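Local coordinates for protein pyruvate kinase (Pyrobaculum aerophilum, PDB 3QTG) that catalyses the last step of glycolysis, moving the phosphoryl group of phosphoenolpyruvate onto ADP to give pyruvate and ATP with the help of a divalent metal, at residues A[130-135]-A[139-144]; A[102-107]-A[113-118]; A[353-356]-A[360-363]; A[446-449]-A[455-458]; A[291-296]-A[302-307]. One frame throughout, in Å; residues are numbered along the deposited sequence.

Interaction 1 of 5, residues A[130-135]-A[139-144]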
# COMPACT_ATOMS: atom_id res chain seq x y z
N ASP A 130 34.71 34.88 2.39
CA ASP A 130 33.41 35.06 3.04
C ASP A 130 32.89 36.43 2.70
O ASP A 130 33.68 37.33 2.41
CB ASP A 130 33.52 34.96 4.57
CG ASP A 130 33.42 33.54 5.07
OD1 ASP A 130 32.79 32.70 4.39
OD2 ASP A 130 33.98 33.28 6.16
N VAL A 131 31.58 36.59 2.79
CA VAL A 131 30.91 37.87 2.55
C VAL A 131 30.29 38.39 3.85
O VAL A 131 29.52 37.69 4.54
CB VAL A 131 29.83 37.74 1.46
CG1 VAL A 131 29.10 39.06 1.25
CG2 VAL A 131 30.46 37.20 0.12
N ILE A 132 30.63 39.64 4.18
CA ILE A 132 30.19 40.29 5.38
C ILE A 132 28.99 41.16 5.03
O ILE A 132 29.02 41.88 4.05
CB ILE A 132 31.33 41.15 5.97
CG1 ILE A 132 32.44 40.25 6.53
CG2 ILE A 132 30.81 42.12 7.03
CD1 ILE A 132 33.73 40.98 6.67
N LEU A 133 27.94 41.09 5.84
CA LEU A 133 26.69 41.79 5.55
C LEU A 133 26.36 42.84 6.59
O LEU A 133 26.27 42.55 7.77
CB LEU A 133 25.52 40.80 5.45
CG LEU A 133 25.64 39.63 4.48
CD1 LEU A 133 24.49 38.63 4.74
CD2 LEU A 133 25.62 40.19 3.05
N MET A 134 26.12 44.04 6.11
CA MET A 134 25.83 45.17 6.95
C MET A 134 24.67 45.88 6.31
O MET A 134 24.41 45.72 5.12
CB MET A 134 27.04 46.10 6.98
CG MET A 134 28.34 45.36 7.27
SD MET A 134 29.35 46.22 8.45
CE MET A 134 30.66 46.74 7.39
N LEU A 135 23.97 46.69 7.10
CA LEU A 135 22.85 47.46 6.59
C LEU A 135 21.78 46.48 6.09
O LEU A 135 21.27 46.61 4.98
CB LEU A 135 23.35 48.44 5.50
CG LEU A 135 24.03 49.76 5.91
CD1 LEU A 135 24.76 49.72 7.25
CD2 LEU A 135 24.96 50.31 4.81
N LEU A 139 24.90 46.29 2.28
CA LEU A 139 26.32 46.54 2.10
C LEU A 139 26.99 45.20 2.24
O LEU A 139 26.94 44.59 3.31
CB LEU A 139 26.85 47.56 3.13
CG LEU A 139 28.32 48.04 3.06
CD1 LEU A 139 28.82 48.31 1.62
CD2 LEU A 139 28.54 49.27 3.96
N ARG A 140 27.56 44.71 1.15
CA ARG A 140 28.30 43.46 1.16
C ARG A 140 29.78 43.78 0.99
O ARG A 140 30.15 44.68 0.26
CB ARG A 140 27.84 42.53 0.04
CG ARG A 140 26.33 42.43 -0.09
CD ARG A 140 25.91 41.74 -1.39
NE ARG A 140 25.79 40.31 -1.17
CZ ARG A 140 26.71 39.44 -1.54
NH1 ARG A 140 27.77 39.88 -2.15
NH2 ARG A 140 26.56 38.15 -1.31
N LEU A 141 30.60 43.03 1.72
CA LEU A 141 32.05 43.19 1.64
C LEU A 141 32.67 41.81 1.49
O LEU A 141 32.38 40.91 2.26
CB LEU A 141 32.64 43.86 2.89
CG LEU A 141 32.24 45.11 3.72
CD1 LEU A 141 33.03 46.42 3.37
CD2 LEU A 141 30.73 45.34 3.90
N LYS A 142 33.56 41.68 0.50
CA LYS A 142 34.20 40.41 0.20
C LYS A 142 35.53 40.34 0.96
O LYS A 142 36.40 41.18 0.75
CB LYS A 142 34.49 40.35 -1.31
CG LYS A 142 34.09 39.08 -2.01
CD LYS A 142 34.47 37.80 -1.30
CE LYS A 142 33.84 36.62 -2.05
NZ LYS A 142 34.44 36.46 -3.41
N VAL A 143 35.69 39.35 1.83
CA VAL A 143 36.91 39.20 2.65
C VAL A 143 38.14 38.73 1.84
O VAL A 143 38.15 37.65 1.23
CB VAL A 143 36.67 38.29 3.88
CG1 VAL A 143 37.92 38.16 4.74
CG2 VAL A 143 35.49 38.83 4.70
N THR A 144 39.20 39.54 1.87
CA THR A 144 40.38 39.33 1.04
C THR A 144 41.65 38.96 1.81
O THR A 144 42.64 38.50 1.24
CB THR A 144 40.67 40.59 0.21
OG1 THR A 144 40.78 41.72 1.08
CG2 THR A 144 39.56 40.82 -0.83

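Interaction 2 of 5, residues A[102-107]-A[113-118]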
# COMPACT_ATOMS: atom_id res chain seq x y z
N VAL A 102 38.46 47.69 3.10
CA VAL A 102 38.03 48.12 4.42
C VAL A 102 38.63 47.20 5.48
O VAL A 102 38.66 45.98 5.32
CB VAL A 102 36.46 48.12 4.51
CG1 VAL A 102 36.00 48.65 5.86
CG2 VAL A 102 35.84 48.98 3.39
N LYS A 103 39.11 47.78 6.57
CA LYS A 103 39.71 47.02 7.66
C LYS A 103 38.81 46.93 8.90
O LYS A 103 38.24 47.93 9.34
CB LYS A 103 41.08 47.61 8.04
CG LYS A 103 41.84 46.80 9.08
CD LYS A 103 43.32 46.69 8.74
CE LYS A 103 44.13 46.21 9.92
NZ LYS A 103 45.56 46.68 9.85
N PHE A 104 38.66 45.71 9.42
CA PHE A 104 37.95 45.46 10.67
C PHE A 104 38.96 45.01 11.72
O PHE A 104 39.81 44.17 11.43
CB PHE A 104 36.89 44.36 10.51
CG PHE A 104 35.83 44.66 9.47
CD1 PHE A 104 36.15 44.66 8.12
CD2 PHE A 104 34.52 44.92 9.86
CE1 PHE A 104 35.17 44.93 7.15
CE2 PHE A 104 33.53 45.20 8.95
CZ PHE A 104 33.84 45.20 7.56
N LYS A 105 38.86 45.57 12.93
CA LYS A 105 39.74 45.17 14.03
C LYS A 105 38.90 44.86 15.23
O LYS A 105 37.87 45.50 15.46
CB LYS A 105 40.78 46.26 14.38
CG LYS A 105 41.76 46.55 13.24
CD LYS A 105 42.77 47.66 13.55
CE LYS A 105 43.21 48.35 12.23
NZ LYS A 105 44.31 49.45 12.33
N LEU A 106 39.38 43.90 16.01
CA LEU A 106 38.81 43.61 17.31
C LEU A 106 39.02 44.79 18.28
O LEU A 106 40.13 45.02 18.76
CB LEU A 106 39.41 42.32 17.86
CG LEU A 106 38.90 41.77 19.20
CD1 LEU A 106 37.45 41.45 19.15
CD2 LEU A 106 39.71 40.52 19.58
N SER A 107 37.92 45.49 18.57
CA SER A 107 37.95 46.75 19.31
C SER A 107 36.53 47.23 19.56
O SER A 107 35.65 47.03 18.71
CB SER A 107 38.68 47.82 18.51
OG SER A 107 38.56 49.10 19.14
N THR A 113 40.22 55.14 11.65
CA THR A 113 40.87 54.49 10.49
C THR A 113 40.39 53.05 10.19
O THR A 113 40.82 52.45 9.18
CB THR A 113 42.43 54.49 10.60
OG1 THR A 113 42.83 53.75 11.75
CG2 THR A 113 42.99 55.92 10.72
N TYR A 114 39.53 52.49 11.03
CA TYR A 114 39.03 51.12 10.83
C TYR A 114 37.64 50.92 11.42
O TYR A 114 37.17 51.78 12.18
CB TYR A 114 40.02 50.10 11.42
CG TYR A 114 40.19 50.23 12.92
CD1 TYR A 114 39.38 49.49 13.79
CD2 TYR A 114 41.13 51.10 13.47
CE1 TYR A 114 39.51 49.59 15.15
CE2 TYR A 114 41.27 51.21 14.86
CZ TYR A 114 40.45 50.44 15.68
OH TYR A 114 40.55 50.51 17.05
N ILE A 115 37.00 49.79 11.11
CA ILE A 115 35.70 49.45 11.68
C ILE A 115 35.93 48.62 12.94
O ILE A 115 36.55 47.55 12.87
CB ILE A 115 34.77 48.63 10.72
CG1 ILE A 115 34.74 49.18 9.29
CG2 ILE A 115 33.35 48.46 11.30
CD1 ILE A 115 34.60 50.70 9.18
N PRO A 116 35.44 49.11 14.10
CA PRO A 116 35.62 48.36 15.31
C PRO A 116 34.54 47.28 15.53
O PRO A 116 33.33 47.56 15.47
CB PRO A 116 35.59 49.44 16.38
CG PRO A 116 34.67 50.49 15.83
CD PRO A 116 34.71 50.38 14.34
N VAL A 117 34.97 46.06 15.78
CA VAL A 117 34.04 44.96 16.06
C VAL A 117 34.41 44.35 17.42
O VAL A 117 35.42 43.65 17.52
CB VAL A 117 34.06 43.89 14.95
CG1 VAL A 117 32.96 42.87 15.18
CG2 VAL A 117 33.88 44.52 13.58
N PRO A 118 33.62 44.64 18.48
CA PRO A 118 33.97 44.22 19.83
C PRO A 118 33.63 42.76 20.19
O PRO A 118 33.21 42.48 21.31
CB PRO A 118 33.20 45.20 20.71
CG PRO A 118 31.99 45.48 19.97
CD PRO A 118 32.40 45.48 18.49
O HOH W 1 39.52 50.76 6.89

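Interaction 3 of 5, residues A[353-356]-A[360-363]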
# COMPACT_ATOMS: atom_id res chain seq x y z
N PRO A 353 3.40 12.27 11.36
CA PRO A 353 4.39 12.13 12.43
C PRO A 353 4.74 10.67 12.74
O PRO A 353 3.95 9.76 12.50
CB PRO A 353 3.71 12.77 13.64
CG PRO A 353 2.31 12.88 13.33
CD PRO A 353 2.09 12.74 11.85
N LEU A 354 5.95 10.47 13.25
CA LEU A 354 6.39 9.20 13.80
C LEU A 354 5.50 8.77 14.97
O LEU A 354 5.06 9.61 15.77
CB LEU A 354 7.85 9.31 14.28
CG LEU A 354 8.88 9.53 13.18
CD1 LEU A 354 10.27 9.67 13.75
CD2 LEU A 354 8.83 8.37 12.17
N LEU A 355 5.24 7.47 15.05
CA LEU A 355 4.49 6.89 16.15
C LEU A 355 5.52 6.41 17.16
O LEU A 355 6.31 5.51 16.87
CB LEU A 355 3.62 5.71 15.67
CG LEU A 355 2.54 6.01 14.62
CD1 LEU A 355 2.04 4.75 13.96
CD2 LEU A 355 1.39 6.79 15.25
N GLN A 356 5.53 7.02 18.33
CA GLN A 356 6.56 6.69 19.30
C GLN A 356 6.01 6.01 20.55
O GLN A 356 6.77 5.48 21.36
CB GLN A 356 7.42 7.91 19.61
CG GLN A 356 8.41 8.21 18.45
CD GLN A 356 9.14 9.54 18.59
OE1 GLN A 356 8.51 10.60 18.71
NE2 GLN A 356 10.48 9.49 18.55
N ASP A 360 0.14 7.72 20.77
CA ASP A 360 0.23 8.14 19.37
C ASP A 360 -0.67 7.28 18.49
O ASP A 360 -1.41 7.83 17.69
CB ASP A 360 1.67 8.07 18.85
CG ASP A 360 2.55 9.25 19.31
OD1 ASP A 360 2.04 10.28 19.85
OD2 ASP A 360 3.79 9.13 19.12
N ARG A 361 -0.59 5.95 18.63
CA ARG A 361 -1.43 5.02 17.87
C ARG A 361 -2.90 5.29 18.16
O ARG A 361 -3.69 5.35 17.23
CB ARG A 361 -1.07 3.55 18.14
CG ARG A 361 0.42 3.28 18.01
CD ARG A 361 0.80 1.79 18.05
NE ARG A 361 2.22 1.66 17.75
CZ ARG A 361 2.71 1.43 16.53
NH1 ARG A 361 1.89 1.29 15.48
NH2 ARG A 361 4.03 1.34 16.37
N PHE A 362 -3.25 5.51 19.42
CA PHE A 362 -4.63 5.88 19.79
C PHE A 362 -5.10 7.14 19.04
O PHE A 362 -6.17 7.13 18.41
CB PHE A 362 -4.76 6.08 21.31
CG PHE A 362 -6.12 6.58 21.77
CD1 PHE A 362 -7.18 5.70 21.91
CD2 PHE A 362 -6.31 7.92 22.09
CE1 PHE A 362 -8.42 6.14 22.36
CE2 PHE A 362 -7.53 8.38 22.53
CZ PHE A 362 -8.60 7.49 22.67
N ALA A 363 -4.30 8.21 19.11
CA ALA A 363 -4.69 9.50 18.51
C ALA A 363 -4.80 9.44 16.97
O ALA A 363 -5.78 9.92 16.40
CB ALA A 363 -3.74 10.62 18.95

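Interaction 4 of 5, residues A[446-449]-A[455-458]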
# COMPACT_ATOMS: atom_id res chain seq x y z
N ALA A 446 -15.77 12.18 20.27
CA ALA A 446 -15.40 12.94 21.46
C ALA A 446 -14.53 12.10 22.40
O ALA A 446 -14.89 10.98 22.71
CB ALA A 446 -16.66 13.42 22.19
N THR A 447 -13.39 12.65 22.85
CA THR A 447 -12.46 11.93 23.74
C THR A 447 -11.87 12.71 24.90
O THR A 447 -11.79 13.93 24.89
CB THR A 447 -11.15 11.46 23.05
OG1 THR A 447 -10.88 12.23 21.86
CG2 THR A 447 -11.16 10.04 22.77
N TYR A 448 -11.39 11.95 25.87
CA TYR A 448 -10.35 12.39 26.79
C TYR A 448 -9.44 11.20 27.11
O TYR A 448 -9.82 10.03 26.90
CB TYR A 448 -10.95 13.01 28.07
CG TYR A 448 -11.71 12.04 28.94
CD1 TYR A 448 -11.03 11.11 29.73
CD2 TYR A 448 -13.10 12.04 28.98
CE1 TYR A 448 -11.71 10.20 30.52
CE2 TYR A 448 -13.80 11.14 29.79
CZ TYR A 448 -13.08 10.22 30.56
OH TYR A 448 -13.71 9.30 31.35
N GLY A 449 -8.25 11.50 27.62
CA GLY A 449 -7.42 10.45 28.16
C GLY A 449 -6.03 10.88 28.56
O GLY A 449 -5.37 11.59 27.81
N HIS A 455 -8.82 5.81 28.57
CA HIS A 455 -9.18 6.73 27.50
C HIS A 455 -10.64 6.45 27.13
O HIS A 455 -11.06 5.30 27.02
CB HIS A 455 -8.26 6.57 26.29
CG HIS A 455 -6.84 6.99 26.55
ND1 HIS A 455 -6.12 6.56 27.65
CD2 HIS A 455 -6.00 7.77 25.84
CE1 HIS A 455 -4.91 7.08 27.62
NE2 HIS A 455 -4.80 7.81 26.52
N SER A 456 -11.42 7.51 27.00
CA SER A 456 -12.84 7.39 26.72
C SER A 456 -13.14 8.00 25.37
O SER A 456 -12.58 9.03 25.02
CB SER A 456 -13.66 8.07 27.82
OG SER A 456 -15.06 7.87 27.60
N VAL A 457 -14.00 7.35 24.59
CA VAL A 457 -14.42 7.86 23.29
C VAL A 457 -15.94 7.72 23.25
O VAL A 457 -16.46 6.65 23.58
CB VAL A 457 -13.81 7.02 22.11
CG1 VAL A 457 -14.04 7.70 20.76
CG2 VAL A 457 -12.30 6.74 22.33
N LYS A 458 -16.64 8.80 22.89
CA LYS A 458 -18.08 8.77 22.60
C LYS A 458 -18.23 9.06 21.11
O LYS A 458 -17.76 10.08 20.63
CB LYS A 458 -18.87 9.83 23.38
CG LYS A 458 -18.80 9.77 24.91
CD LYS A 458 -19.41 8.48 25.43
CE LYS A 458 -19.91 8.67 26.87
NZ LYS A 458 -19.70 7.44 27.67

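Interaction 5 of 5, residues A[291-296]-A[302-307]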
# COMPACT_ATOMS: atom_id res chain seq x y z
N LEU A 291 3.33 38.82 3.37
CA LEU A 291 2.52 39.83 2.68
C LEU A 291 3.28 41.15 2.69
O LEU A 291 2.72 42.23 2.94
CB LEU A 291 1.13 39.96 3.33
CG LEU A 291 0.24 38.70 3.32
CD1 LEU A 291 -1.02 38.90 4.15
CD2 LEU A 291 -0.13 38.30 1.89
N ASP A 292 4.57 41.05 2.39
CA ASP A 292 5.49 42.17 2.53
C ASP A 292 5.11 43.44 1.76
O ASP A 292 5.22 44.54 2.30
CB ASP A 292 6.91 41.73 2.21
CG ASP A 292 7.92 42.33 3.15
OD1 ASP A 292 7.72 42.22 4.39
OD2 ASP A 292 8.89 42.95 2.65
N SER A 293 4.65 43.30 0.51
CA SER A 293 4.25 44.46 -0.29
C SER A 293 3.15 45.27 0.41
O SER A 293 2.95 46.45 0.10
CB SER A 293 3.79 44.04 -1.69
OG SER A 293 2.47 43.54 -1.64
N MET A 294 2.46 44.66 1.36
CA MET A 294 1.31 45.28 2.00
C MET A 294 1.65 46.36 3.04
O MET A 294 0.75 47.00 3.59
CB MET A 294 0.38 44.23 2.59
CG MET A 294 -0.34 43.41 1.54
SD MET A 294 -1.73 42.51 2.24
CE MET A 294 -2.93 43.83 2.42
N GLN A 295 2.94 46.54 3.30
CA GLN A 295 3.42 47.68 4.08
C GLN A 295 3.05 49.00 3.38
O GLN A 295 2.81 50.02 4.04
CB GLN A 295 4.93 47.61 4.29
CG GLN A 295 5.39 46.44 5.15
CD GLN A 295 6.88 46.44 5.37
OE1 GLN A 295 7.40 47.25 6.15
NE2 GLN A 295 7.59 45.53 4.71
N SER A 296 2.96 48.95 2.04
CA SER A 296 2.69 50.13 1.21
C SER A 296 1.41 50.05 0.42
O SER A 296 1.01 51.02 -0.21
CB SER A 296 3.84 50.34 0.22
OG SER A 296 5.02 50.66 0.93
N ARG A 302 -0.16 39.16 -6.62
CA ARG A 302 -0.52 37.78 -6.97
C ARG A 302 0.49 36.71 -6.49
O ARG A 302 0.09 35.64 -6.04
CB ARG A 302 -0.73 37.67 -8.47
CG ARG A 302 -2.07 38.30 -8.89
CD ARG A 302 -2.25 38.35 -10.39
NE ARG A 302 -3.43 39.14 -10.75
CZ ARG A 302 -3.42 40.46 -10.97
NH1 ARG A 302 -2.29 41.15 -10.89
NH2 ARG A 302 -4.55 41.09 -11.29
N ALA A 303 1.77 37.02 -6.60
CA ALA A 303 2.82 36.10 -6.17
C ALA A 303 2.75 35.86 -4.66
O ALA A 303 2.97 34.74 -4.21
CB ALA A 303 4.20 36.60 -6.59
N GLU A 304 2.45 36.91 -3.89
CA GLU A 304 2.30 36.80 -2.43
C GLU A 304 1.10 35.97 -2.03
O GLU A 304 1.17 35.20 -1.08
CB GLU A 304 2.21 38.18 -1.78
CG GLU A 304 3.48 39.00 -1.96
CD GLU A 304 3.40 40.39 -1.35
OE1 GLU A 304 2.30 40.97 -1.31
OE2 GLU A 304 4.45 40.88 -0.90
N ILE A 305 0.00 36.10 -2.77
CA ILE A 305 -1.16 35.22 -2.59
C ILE A 305 -0.78 33.75 -2.87
O ILE A 305 -1.05 32.90 -2.05
CB ILE A 305 -2.37 35.67 -3.47
CG1 ILE A 305 -2.93 37.01 -2.95
CG2 ILE A 305 -3.45 34.59 -3.52
CD1 ILE A 305 -3.62 37.85 -3.98
N ASN A 306 -0.16 33.46 -4.01
CA ASN A 306 0.31 32.09 -4.25
C ASN A 306 1.27 31.56 -3.16
O ASN A 306 1.13 30.41 -2.72
CB ASN A 306 0.93 31.96 -5.64
CG ASN A 306 -0.10 32.06 -6.75
OD1 ASN A 306 0.02 32.89 -7.67
ND2 ASN A 306 -1.12 31.22 -6.70
N ASP A 307 2.21 32.40 -2.72
CA ASP A 307 3.17 32.08 -1.63
C ASP A 307 2.47 31.65 -0.32
O ASP A 307 2.74 30.57 0.20
CB ASP A 307 4.10 33.28 -1.40
CG ASP A 307 5.31 32.95 -0.52
OD1 ASP A 307 5.58 31.77 -0.21
OD2 ASP A 307 6.02 33.92 -0.13
O HOH W 2 6.01 39.00 0.96

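Interaction 1 of 5, residues A[130-135]-A[139-144]
Ile-132 and Leu-141 form a hydrogen-bonded antiparallel pair at the middle of a beta hairpin, made by strands 131-134 and 139-146 of the small lid domain inserted in the barrel. Of the backbone bonds, Ile-132 N reaches Leu-141 O at 2.9 Å and Leu-141 N returns to Ile-132 O at 3.0 Å. Met-134 and Leu-139 repeat this pairing, and Val-143 N extends the ladder to Asp-130 O. CA-H...O contacts, such as Val-131 CA to Leu-141 O at 3.4 Å, fill the intervals.

Apolar packing occupies the face carrying Ile-132, Met-134, Leu-139 and Leu-141. Ile-132 CD1 presses on Val-143 CG2 at 3.4 Å, closer than usual, the two side chains crossing almost at right angles. Met-134, its chain bent at both chi2 and chi3, brings CE to 3.8 Å from Leu-141 CD2. Leu-135 instead runs alongside Leu-139, its CD2 against CB.

The other face mixes charge with carbon. Val-131 CG1 lies over one face of the Arg-140 guanidinium, 3.7 Å from CZ, while Leu-133 CD2 touches CG of the same arginine. Long aliphatic stems with charged ends suit this face: a single valine methyl covers one face of the cation, while Glu-156 and Glu-170, salt-bridged to its two terminal nitrogens, balance the charge and probably fix how the flat group is turned, whereas across the opposite face the side chains meet as hydrocarbon.

Interaction 2 of 5, residues A[102-107]-A[113-118]
Phe-104 and Ile-115 pair in parallel, their CA atoms 4.7 Å apart, where the strand axes of 102-106 and 115-117 run at 33° to each other. This is the edge of the mixed sheet in the lid domain of pyruvate kinase, with 115-117 as one of its two outermost strands within the chain. Ile-115 N gives a nearly straight bond to Lys-103 O (2.9 Å), Lys-105 N answers to Ile-115 O, and Val-117 N binds Lys-105 O. A water joins Lys-103 N to Thr-113 O just before the ladder starts.

On one face the side chains are apolar. Ile-115 CG1 stands over the rim of the Phe-104 ring and also meets Val-102 CG1 at 3.7 Å, while Val-117 CG2 comes to the ring edge, in its plane. Val-117 fits between the Phe-104 ring and helix 120-125, where Phe-122 and Phe-123 meet it, while Ile-115 packs on Ile-94.

On the side of Lys-105 the contact mixes aliphatic, aromatic and polar groups. The extended Lys-105 chain crosses the Tyr-114 ring, CD lying over its centre at 3.7 Å from the centroid in a CH-pi contact. With chi1 at 63°, Tyr-114 CG sits between its own N and carbonyl carbon, which lays the ring against that chain. Its OH shares a 3.2 Å hydrogen bond with Ser-107 OG, an atom that also binds Lys-109 N. A serine at Tyr-114 would probably leave the Lys-105 methylenes without their aromatic cover and Ser-107 OG without this partner. Farther along, Ser-107 N is 3.3 Å from Val-117 O, approaching from above the carbonyl plane.

Interaction 3 of 5, residues A[353-356]-A[360-363]
The carboxylate of Asp-360 is gripped from both ends: OD2 takes the backbone N-H of Gln-356 at 2.8 Å, while OD1 forms salt bridges with Arg-389 and Lys-392. The acceptor belongs to the first turn of helix 358-373, which opens the C-terminal alpha/beta domain, and the donor to the linker running in from helix 331-343 of the barrel. The bond is nearly straight, 169° at the hydrogen, and uses the anti lone pair of OD2, directed away from OD1. The two oxygens thus serve different partners: one ties the linker backbone to the helix, the other reaches cationic side chains farther along the domain. Both cations, together with the amino end of the helix, would tend to stabilise the ionised form of this buried aspartate. Its own N-H is bound by Asn-357 OD1, which further fixes the turn.

With an alanine at Asp-360, the Gln-356 amide would probably lose its acceptor and Arg-389 and Lys-392 the anion they share.

Leucine suits the adjoining position because its two methyls can touch different things. With CG of Leu-355 anti to the carbonyl carbon (chi1 -62°), the fork places CD2 by the aspartate, 3.8 Å from Asp-360 CB, and CD1 by the arginine; the same side chain packs on Phe-393. Arg-361, extended from CG to NE, crosses Leu-355 at about a right angle. It also packs on Asp-372 of a second subunit, so the helix side of this junction reaches the subunit interface. Leu-355 CD1 lies over one face of the Arg-361 guanidinium, 3.8 Å from NH1.

Interaction 4 of 5, residues A[446-449]-A[455-458]
Tyr-448 and Ser-456 form the snug part of this hairpin: Ser-456 CB lies over one face of the phenol ring, displaced toward its rim, 3.8 Å from the centroid and 3.5 Å from CZ. The tyrosine reaches it with chi1 at 66°, which folds the ring across its strand neighbour. Small serine leaves room for that ring. Its hydroxyl bonds to Lys-458 of a second subunit, and Tyr-448 OH to Glu-429. In the backbone of the same pair, Ser-456 N binds Tyr-448 O at 3.0 Å. At the next hydrogen-bonded pair, two residues along, Ala-446 and Lys-458 exchange two bonds, Lys-458 N to Ala-446 O at 2.8 Å and Ala-446 N to Lys-458 O at 2.9 Å.

On the other face, Thr-447 and Val-457 point the same way, side by side against Phe-362 of helix 358-373; beta-branched residues suit such a strand position.

The contact is less enclosed toward both its ends. Lys-458 touches Ala-446 chiefly through its backbone, and its bent side chain leads away, past Glu-433. At the turn, partly exposed Gly-449 lays its CA over the centre of the His-455 imidazole, 3.9 Å from the centroid; lacking a CB, it can come this close. His-455 ND1 is held by Gly-453 O.

Residues 455-458 also pair antiparallel with a strand of the second subunit. The whole is a terminal beta hairpin at the edge of the C-terminal domain's sheet, through which that sheet continues from one subunit into the next.

Interaction 5 of 5, residues A[291-296]-A[302-307]
Ser-293 and Glu-304 make a small polar contact, in which the carboxylate of a helix's first turn holds the 3-10 turn 292-295. Both lie in the barrel domain, in the segment that follows strand 284-287, not far from Thr-288, which probably binds substrate. Glu-304 OE2 accepts Ser-293 N at 2.8 Å, almost straight at 169°, on its syn lone pair. OE1 takes the hydroxyl, Ser-293 OG giving a 2.6 Å bond from the syn side but 32° out of the carboxylate plane. With chi1 of 79° the serine OG turns back between N and carbonyl carbon, where it can work beside its own amide. Two bonds to one residue fix the carboxylate's rotation. A water adds a third link, accepting from Asp-292 N at 2.9 Å and donating to Glu-304 OE2. Glutamate suits the site because its extended chain spans the gap between turn and helix; these N-H and O-H donors would probably steady its buried charge.

Leu-291 CD2 lies 4.4 Å from Glu-304 CB, and the side chain packs on Pro-300 and on Leu-338 of helix 331-343. Met-294 packs on Trp-337 of that helix, while the face of helix 302-313 bearing Ile-305 and Asn-306 meets a third subunit.

In the fold
Interactions 1 and 2 belong to one sheet of the lid domain and share its core: Met-134 CE meets Phe-104 CZ at 3.5 Å, so the antiparallel hairpin, which is buried, and the parallel edge pair, partly buried, pack hydrocarbon together on a common face. Interactions 3 and 4 are joined likewise in the C-terminal domain, where Phe-362 packs on Thr-447 and His-455, and both border the second subunit. Of these, interaction 4 is buried and rests on backbone ladders, while interaction 3 is a surface junction held by one carboxylate. Interaction 5, partly buried in the barrel domain, resembles interaction 3 in using a helix-start acid to hold preceding chain. Interactions 2 and 4 lie on opposite sides of the chain's centre.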